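Local atomic coordinates of meta cleavage compound hydrolase (Janthinobacterium, PDB entry 1J1I), a protein that hydrolyses a carbon-carbon bond of the meta-cleavage product formed from carbazole, yielding anthranilate, and adopts the alpha/beta-hydrolase fold. Residues K81-R91 with A193-W204. Sequence-based numbering, arbitrary orientation.
Sequences KPDIEYTQDRR and ATRKAYVATMQW
The closest CA pairs are Y86-T201 (5.2 Å), K81-A197 and T87-W204, so the loop 81-87 runs along helix 193-204 in the same order, without a direct hydrogen bond between them. With its CG anti to the backbone N (chi1 -178°), W204 carries its indole over T87 and Q88, across the start of helix 88-101. T87 CG2 makes a CH-pi contact 3.8 Å from the centroid of the five-membered ring. Q88 N lies over the same face, 3.5 Å from W204 CZ3. With an alanine here, T87 CG2 is likely to lose its aromatic partner and the helix start its cover. T87 is the N-cap, its OG1 accepting from R90 N. In this alpha/beta-hydrolase fold the contact joins the helical cap inserted between strands 131-137 and 225-230 to core helix 88-101; R91 and T201 also touch M115, beside the probable nucleophile S114. Q88 OE1 takes both NE and NH2 of R91, side-on, fixing the guanidinium. Water 1 bridges R91 NH2, Y86 O and T201 O; water 3 links R91 NH1 to T201 OG1. Y86 packs CD2 against A200 CB (3.8 Å). At the N-terminal end of both segments, K81 CE presses on T194 CA (3.5 Å), while NZ hydrogen-bonds T79 O and G77 O.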
# COMPACT_ATOMS: atom_id res chain seq x y z
N LYS A 81 24.20 27.27 0.87
CA LYS A 81 25.17 26.45 0.17
C LYS A 81 26.58 26.87 0.56
O LYS A 81 27.30 27.49 -0.22
CB LYS A 81 24.96 26.62 -1.34
CG LYS A 81 23.52 26.33 -1.74
CD LYS A 81 23.23 26.66 -3.19
CE LYS A 81 21.78 26.31 -3.53
NZ LYS A 81 20.79 27.03 -2.69
N PRO A 82 26.99 26.54 1.80
CA PRO A 82 28.33 26.90 2.27
C PRO A 82 29.43 26.12 1.55
O PRO A 82 29.18 25.09 0.93
CB PRO A 82 28.26 26.59 3.76
CG PRO A 82 27.35 25.40 3.80
CD PRO A 82 26.25 25.80 2.83
N ASP A 83 30.65 26.63 1.64
CA ASP A 83 31.78 25.98 1.00
C ASP A 83 32.27 24.87 1.91
O ASP A 83 33.20 25.06 2.70
CB ASP A 83 32.90 26.98 0.74
CG ASP A 83 34.11 26.33 0.10
OD1 ASP A 83 33.93 25.63 -0.92
OD2 ASP A 83 35.22 26.53 0.62
N ILE A 84 31.64 23.70 1.80
CA ILE A 84 31.98 22.55 2.61
C ILE A 84 31.95 21.29 1.77
O ILE A 84 31.61 21.32 0.59
CB ILE A 84 30.97 22.35 3.75
CG1 ILE A 84 29.61 21.95 3.17
CG2 ILE A 84 30.83 23.63 4.57
CD1 ILE A 84 28.55 21.64 4.21
N GLU A 85 32.30 20.17 2.40
CA GLU A 85 32.26 18.89 1.71
C GLU A 85 30.82 18.41 1.89
O GLU A 85 30.35 18.27 3.01
CB GLU A 85 33.23 17.89 2.34
CG GLU A 85 33.17 16.50 1.70
CD GLU A 85 34.22 15.55 2.25
OE1 GLU A 85 34.42 15.51 3.48
OE2 GLU A 85 34.85 14.83 1.44
N TYR A 86 30.12 18.20 0.78
CA TYR A 86 28.74 17.76 0.83
C TYR A 86 28.63 16.25 0.92
O TYR A 86 28.53 15.56 -0.09
CB TYR A 86 27.99 18.28 -0.41
CG TYR A 86 27.73 19.77 -0.39
CD1 TYR A 86 26.48 20.27 -0.00
CD2 TYR A 86 28.73 20.68 -0.73
CE1 TYR A 86 26.24 21.64 0.04
CE2 TYR A 86 28.49 22.06 -0.68
CZ TYR A 86 27.25 22.53 -0.30
OH TYR A 86 27.01 23.89 -0.23
N THR A 87 28.64 15.74 2.15
CA THR A 87 28.54 14.31 2.40
C THR A 87 27.12 13.96 2.84
O THR A 87 26.35 14.84 3.22
CB THR A 87 29.50 13.87 3.52
OG1 THR A 87 29.05 14.42 4.77
CG2 THR A 87 30.91 14.37 3.24
N GLN A 88 26.78 12.67 2.79
CA GLN A 88 25.45 12.24 3.22
C GLN A 88 25.34 12.54 4.71
O GLN A 88 24.28 12.91 5.21
CB GLN A 88 25.27 10.75 2.95
CG GLN A 88 23.92 10.18 3.38
CD GLN A 88 22.74 10.96 2.82
OE1 GLN A 88 22.83 11.60 1.77
NE2 GLN A 88 21.61 10.90 3.52
N ASP A 89 26.46 12.41 5.42
CA ASP A 89 26.49 12.68 6.84
C ASP A 89 26.07 14.13 7.11
O ASP A 89 25.34 14.42 8.06
CB ASP A 89 27.90 12.45 7.37
CG ASP A 89 28.47 11.10 6.94
OD1 ASP A 89 28.51 10.82 5.72
OD2 ASP A 89 28.87 10.33 7.84
N ARG A 90 26.53 15.04 6.25
CA ARG A 90 26.22 16.46 6.39
C ARG A 90 24.74 16.75 6.15
O ARG A 90 24.15 17.59 6.82
CB ARG A 90 27.09 17.27 5.43
CG ARG A 90 27.36 18.70 5.87
CD ARG A 90 27.91 18.74 7.29
NE ARG A 90 28.41 20.06 7.65
CZ ARG A 90 29.55 20.58 7.18
NH1 ARG A 90 30.30 19.87 6.35
NH2 ARG A 90 29.93 21.79 7.55
N ARG A 91 24.13 16.06 5.19
CA ARG A 91 22.70 16.26 4.92
C ARG A 91 21.87 15.72 6.09
O ARG A 91 20.85 16.31 6.46
CB ARG A 91 22.28 15.56 3.63
CG ARG A 91 22.59 16.34 2.35
CD ARG A 91 22.08 15.59 1.11
NE ARG A 91 22.84 14.37 0.87
CZ ARG A 91 24.02 14.34 0.26
NH1 ARG A 91 24.58 15.46 -0.18
NH2 ARG A 91 24.66 13.19 0.10
N ALA A 193 25.00 29.31 -8.10
CA ALA A 193 25.31 28.87 -6.74
C ALA A 193 24.72 27.47 -6.52
O ALA A 193 25.37 26.59 -5.94
CB ALA A 193 24.73 29.84 -5.72
N THR A 194 23.50 27.28 -6.99
CA THR A 194 22.81 26.00 -6.86
C THR A 194 23.54 24.93 -7.67
O THR A 194 23.68 23.79 -7.23
CB THR A 194 21.36 26.11 -7.37
OG1 THR A 194 20.68 27.14 -6.64
CG2 THR A 194 20.62 24.79 -7.18
N ARG A 195 24.00 25.31 -8.86
CA ARG A 195 24.71 24.38 -9.72
C ARG A 195 26.04 23.97 -9.11
O ARG A 195 26.43 22.80 -9.20
CB ARG A 195 24.94 25.00 -11.10
CG ARG A 195 25.75 24.12 -12.03
CD ARG A 195 25.84 24.70 -13.43
NE ARG A 195 26.58 23.82 -14.33
CZ ARG A 195 26.66 23.99 -15.64
NH1 ARG A 195 26.05 25.02 -16.22
NH2 ARG A 195 27.35 23.14 -16.38
N LYS A 196 26.73 24.91 -8.48
CA LYS A 196 28.02 24.63 -7.86
C LYS A 196 27.85 23.62 -6.72
O LYS A 196 28.65 22.69 -6.58
CB LYS A 196 28.65 25.91 -7.32
CG LYS A 196 30.02 25.71 -6.68
CD LYS A 196 30.62 27.03 -6.22
CE LYS A 196 32.00 26.84 -5.59
NZ LYS A 196 31.96 26.00 -4.36
N ALA A 197 26.83 23.82 -5.89
CA ALA A 197 26.58 22.91 -4.78
C ALA A 197 26.16 21.54 -5.31
O ALA A 197 26.53 20.51 -4.75
CB ALA A 197 25.49 23.47 -3.87
N TYR A 198 25.41 21.54 -6.41
CA TYR A 198 24.95 20.28 -7.00
C TYR A 198 26.14 19.48 -7.50
O TYR A 198 26.21 18.27 -7.32
CB TYR A 198 24.01 20.56 -8.17
CG TYR A 198 23.59 19.30 -8.89
CD1 TYR A 198 22.75 18.37 -8.28
CD2 TYR A 198 24.08 19.01 -10.17
CE1 TYR A 198 22.40 17.19 -8.91
CE2 TYR A 198 23.73 17.82 -10.81
CZ TYR A 198 22.90 16.91 -10.18
OH TYR A 198 22.55 15.74 -10.80
N VAL A 199 27.08 20.16 -8.15
CA VAL A 199 28.27 19.50 -8.65
C VAL A 199 29.06 18.88 -7.51
O VAL A 199 29.52 17.74 -7.62
CB VAL A 199 29.18 20.49 -9.42
CG1 VAL A 199 30.54 19.85 -9.69
CG2 VAL A 199 28.52 20.88 -10.73
N ALA A 200 29.21 19.62 -6.42
CA ALA A 200 29.93 19.12 -5.25
C ALA A 200 29.19 17.94 -4.63
O ALA A 200 29.80 16.97 -4.19
CB ALA A 200 30.10 20.23 -4.22
N THR A 201 27.86 18.04 -4.57
CA THR A 201 27.04 16.97 -4.01
C THR A 201 27.24 15.67 -4.81
O THR A 201 27.46 14.61 -4.23
CB THR A 201 25.53 17.37 -4.03
OG1 THR A 201 25.31 18.44 -3.10
CG2 THR A 201 24.65 16.19 -3.65
N MET A 202 27.15 15.77 -6.14
CA MET A 202 27.32 14.60 -7.00
C MET A 202 28.74 14.04 -6.98
O MET A 202 28.94 12.83 -7.14
CB MET A 202 26.91 14.93 -8.43
CG MET A 202 25.44 15.29 -8.59
SD MET A 202 24.37 14.13 -7.70
CE MET A 202 24.63 12.63 -8.63
N GLN A 203 29.71 14.92 -6.78
CA GLN A 203 31.11 14.50 -6.75
C GLN A 203 31.36 13.54 -5.59
O GLN A 203 31.97 12.49 -5.77
CB GLN A 203 32.02 15.73 -6.60
CG GLN A 203 33.50 15.40 -6.67
CD GLN A 203 34.37 16.61 -6.41
OE1 GLN A 203 34.06 17.72 -6.85
NE2 GLN A 203 35.48 16.40 -5.71
N TRP A 204 30.88 13.91 -4.40
CA TRP A 204 31.06 13.06 -3.23
C TRP A 204 30.39 11.70 -3.45
O TRP A 204 30.97 10.66 -3.16
CB TRP A 204 30.47 13.71 -1.98
CG TRP A 204 30.68 12.88 -0.76
CD1 TRP A 204 31.81 12.84 0.01
CD2 TRP A 204 29.78 11.92 -0.21
NE1 TRP A 204 31.66 11.91 1.01
CE2 TRP A 204 30.42 11.33 0.90
CE3 TRP A 204 28.48 11.50 -0.55
CZ2 TRP A 204 29.81 10.33 1.68
CZ3 TRP A 204 27.87 10.51 0.23
CH2 TRP A 204 28.54 9.94 1.32
O HOH W 1 26.86 14.21 -1.52
O HOH W 2 31.47 18.29 -1.52
O HOH W 3 23.75 18.20 -0.66